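Local atomic coordinates of N-acetyl-L-2,4-diaminobutyric acid deacetylase (Ruegeria pomeroyi, PDB entry 6TWM), a protein that probably removes the acetyl group from N-acetyl-L-2,4-diaminobutyric acid in a zinc-dependent step of ectoine breakdown, releasing 2,4-diaminobutyric acid. Residues F274-D279 / G312-R317. Sequence-based numbering, arbitrary orientation.
Sequences FEMMID and GLVISR
Two neighbouring groups of antiparallel strands in the C-terminal all-beta part of this aspartoacylase-like deacetylase meet where Phe-274 and Met-276 pack against Arg-317. The axes of strands 274-276 and 312-317 run at 166° yet come no closer than 10.9 Å, no hydrogen bond links the two segments, and Phe-274, Met-276, Val-314 and Arg-317 all point inward across the gap. Side chains make most of the contact. Met-276 lays CB over one face of the Arg-317 guanidinium, towards its rim, and its CG comes within 3.5 Å of Arg-317 NE. A bend at chi2 (72°) then carries the thioether alongside the arginine stem, with SD 3.8 Å from Arg-317 CB. Phe-274 CE2 meets Arg-317 NH2 at 3.3 Å, edge to edge with the planes only 10° apart, which argues against a cation-pi stack. The Phe-274 ring also packs edge-to-face with His-318. With an alanine at Arg-317, Met-276 would probably lose the flat group and methylenes it lies along, its thioether freer to turn. Bound 2,4-diaminobutyric acid lies about 12 Å from the Arg-317 side chain, so this is structural packing outside the zinc site. Towards the turn, Met-276 CE touches Val-314 CG1 at 4.0 Å, and the backbone O of Asp-279 sits 3.8 Å from Val-314 CB.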
loop_
_atom_site.group_PDB
_atom_site.type_symbol
_atom_site.label_atom_id
_atom_site.label_comp_id
_atom_site.label_asym_id
_atom_site.label_seq_id
_atom_site.Cartn_x
_atom_site.Cartn_y
_atom_site.Cartn_z
ATOM N N PHE A 274 -9.137 23.559 5.598
ATOM C CA PHE A 274 -8.509 23.271 4.315
ATOM C C PHE A 274 -9.501 23.492 3.179
ATOM O O PHE A 274 -10.591 22.910 3.178
ATOM C CB PHE A 274 -7.983 21.837 4.292
ATOM C CG PHE A 274 -7.187 21.505 3.066
ATOM C CD1 PHE A 274 -5.874 21.923 2.945
ATOM C CD2 PHE A 274 -7.752 20.778 2.031
ATOM C CE1 PHE A 274 -5.137 21.620 1.817
ATOM C CE2 PHE A 274 -7.020 20.472 0.900
ATOM C CZ PHE A 274 -5.711 20.893 0.793
ATOM N N GLU A 275 -9.119 24.324 2.211
ATOM C CA GLU A 275 -9.898 24.530 0.991
ATOM C C GLU A 275 -9.022 24.169 -0.202
ATOM O O GLU A 275 -8.142 24.943 -0.593
ATOM C CB GLU A 275 -10.409 25.964 0.871
ATOM C CG GLU A 275 -11.268 26.159 -0.375
ATOM C CD GLU A 275 -11.663 27.600 -0.625
ATOM O OE1 GLU A 275 -11.153 28.495 0.079
ATOM O OE2 GLU A 275 -12.492 27.833 -1.531
ATOM N N MET A 276 -9.266 22.997 -0.779
ATOM C CA MET A 276 -8.590 22.615 -2.011
ATOM C C MET A 276 -9.177 23.398 -3.178
ATOM O O MET A 276 -10.399 23.443 -3.355
ATOM C CB MET A 276 -8.731 21.113 -2.250
ATOM C CG MET A 276 -7.767 20.548 -3.280
ATOM S SD MET A 276 -6.070 20.475 -2.673
ATOM C CE MET A 276 -5.155 20.393 -4.211
ATOM N N MET A 277 -8.308 24.023 -3.972
ATOM C CA MET A 277 -8.757 24.858 -5.079
ATOM C C MET A 277 -8.773 24.138 -6.420
ATOM O O MET A 277 -9.526 24.544 -7.311
ATOM C CB MET A 277 -7.879 26.110 -5.187
ATOM C CG MET A 277 -7.917 26.996 -3.952
ATOM S SD MET A 277 -9.594 27.354 -3.386
ATOM C CE MET A 277 -10.230 28.301 -4.767
ATOM N N ILE A 278 -7.969 23.090 -6.589
ATOM C CA ILE A 278 -7.950 22.295 -7.812
ATOM C C ILE A 278 -8.078 20.827 -7.426
ATOM O O ILE A 278 -7.380 20.358 -6.521
ATOM C CB ILE A 278 -6.670 22.537 -8.635
ATOM C CG1 ILE A 278 -6.423 24.037 -8.813
ATOM C CG2 ILE A 278 -6.783 21.880 -9.988
ATOM C CD1 ILE A 278 -5.124 24.367 -9.516
ATOM N N ASP A 279 -8.963 20.108 -8.113
ATOM C CA ASP A 279 -9.281 18.739 -7.735
ATOM C C ASP A 279 -8.139 17.783 -8.077
ATOM O O ASP A 279 -7.242 18.093 -8.868
ATOM C CB ASP A 279 -10.562 18.276 -8.429
ATOM C CG ASP A 279 -11.806 18.907 -7.839
ATOM O OD1 ASP A 279 -11.805 19.205 -6.626
ATOM O OD2 ASP A 279 -12.784 19.104 -8.588
ATOM N N GLY A 312 2.256 19.942 -13.646
ATOM C CA GLY A 312 1.893 18.555 -13.859
ATOM C C GLY A 312 0.467 18.245 -13.460
ATOM O O GLY A 312 -0.456 18.981 -13.823
ATOM N N LEU A 313 0.271 17.160 -12.717
ATOM C CA LEU A 313 -1.044 16.748 -12.249
ATOM C C LEU A 313 -1.053 16.679 -10.730
ATOM O O LEU A 313 -0.056 16.301 -10.109
ATOM C CB LEU A 313 -1.439 15.385 -12.824
ATOM C CG LEU A 313 -1.511 15.278 -14.345
ATOM C CD1 LEU A 313 -1.874 13.865 -14.756
ATOM C CD2 LEU A 313 -2.507 16.277 -14.911
ATOM N N VAL A 314 -2.187 17.043 -10.133
ATOM C CA VAL A 314 -2.371 16.884 -8.694
ATOM C C VAL A 314 -2.617 15.399 -8.444
ATOM O O VAL A 314 -3.696 14.876 -8.730
ATOM C CB VAL A 314 -3.512 17.751 -8.161
ATOM C CG1 VAL A 314 -3.613 17.610 -6.648
ATOM C CG2 VAL A 314 -3.301 19.209 -8.560
ATOM N N ILE A 315 -1.603 14.708 -7.921
ATOM C CA ILE A 315 -1.691 13.268 -7.705
ATOM C C ILE A 315 -1.972 12.911 -6.256
ATOM O O ILE A 315 -2.316 11.752 -5.970
ATOM C CB ILE A 315 -0.407 12.563 -8.190
ATOM C CG1 ILE A 315 0.786 12.964 -7.325
ATOM C CG2 ILE A 315 -0.133 12.942 -9.620
ATOM C CD1 ILE A 315 2.045 12.186 -7.630
ATOM N N SER A 316 -1.845 13.859 -5.335
ATOM C CA SER A 316 -2.197 13.626 -3.945
ATOM C C SER A 316 -2.580 14.954 -3.313
ATOM O O SER A 316 -2.058 16.007 -3.687
ATOM C CB SER A 316 -1.045 12.979 -3.167
ATOM O OG SER A 316 -1.281 13.019 -1.769
ATOM N N ARG A 317 -3.499 14.897 -2.354
ATOM C CA ARG A 317 -3.877 16.091 -1.616
ATOM C C ARG A 317 -4.222 15.716 -0.184
ATOM O O ARG A 317 -4.652 14.592 0.098
ATOM C CB ARG A 317 -5.057 16.819 -2.273
ATOM C CG ARG A 317 -6.365 16.041 -2.274
ATOM C CD ARG A 317 -7.548 16.974 -2.491
ATOM N NE ARG A 317 -7.941 17.649 -1.256
ATOM C CZ ARG A 317 -9.186 17.697 -0.789
ATOM N NH1 ARG A 317 -10.174 17.120 -1.459
ATOM N NH2 ARG A 317 -9.444 18.336 0.343
#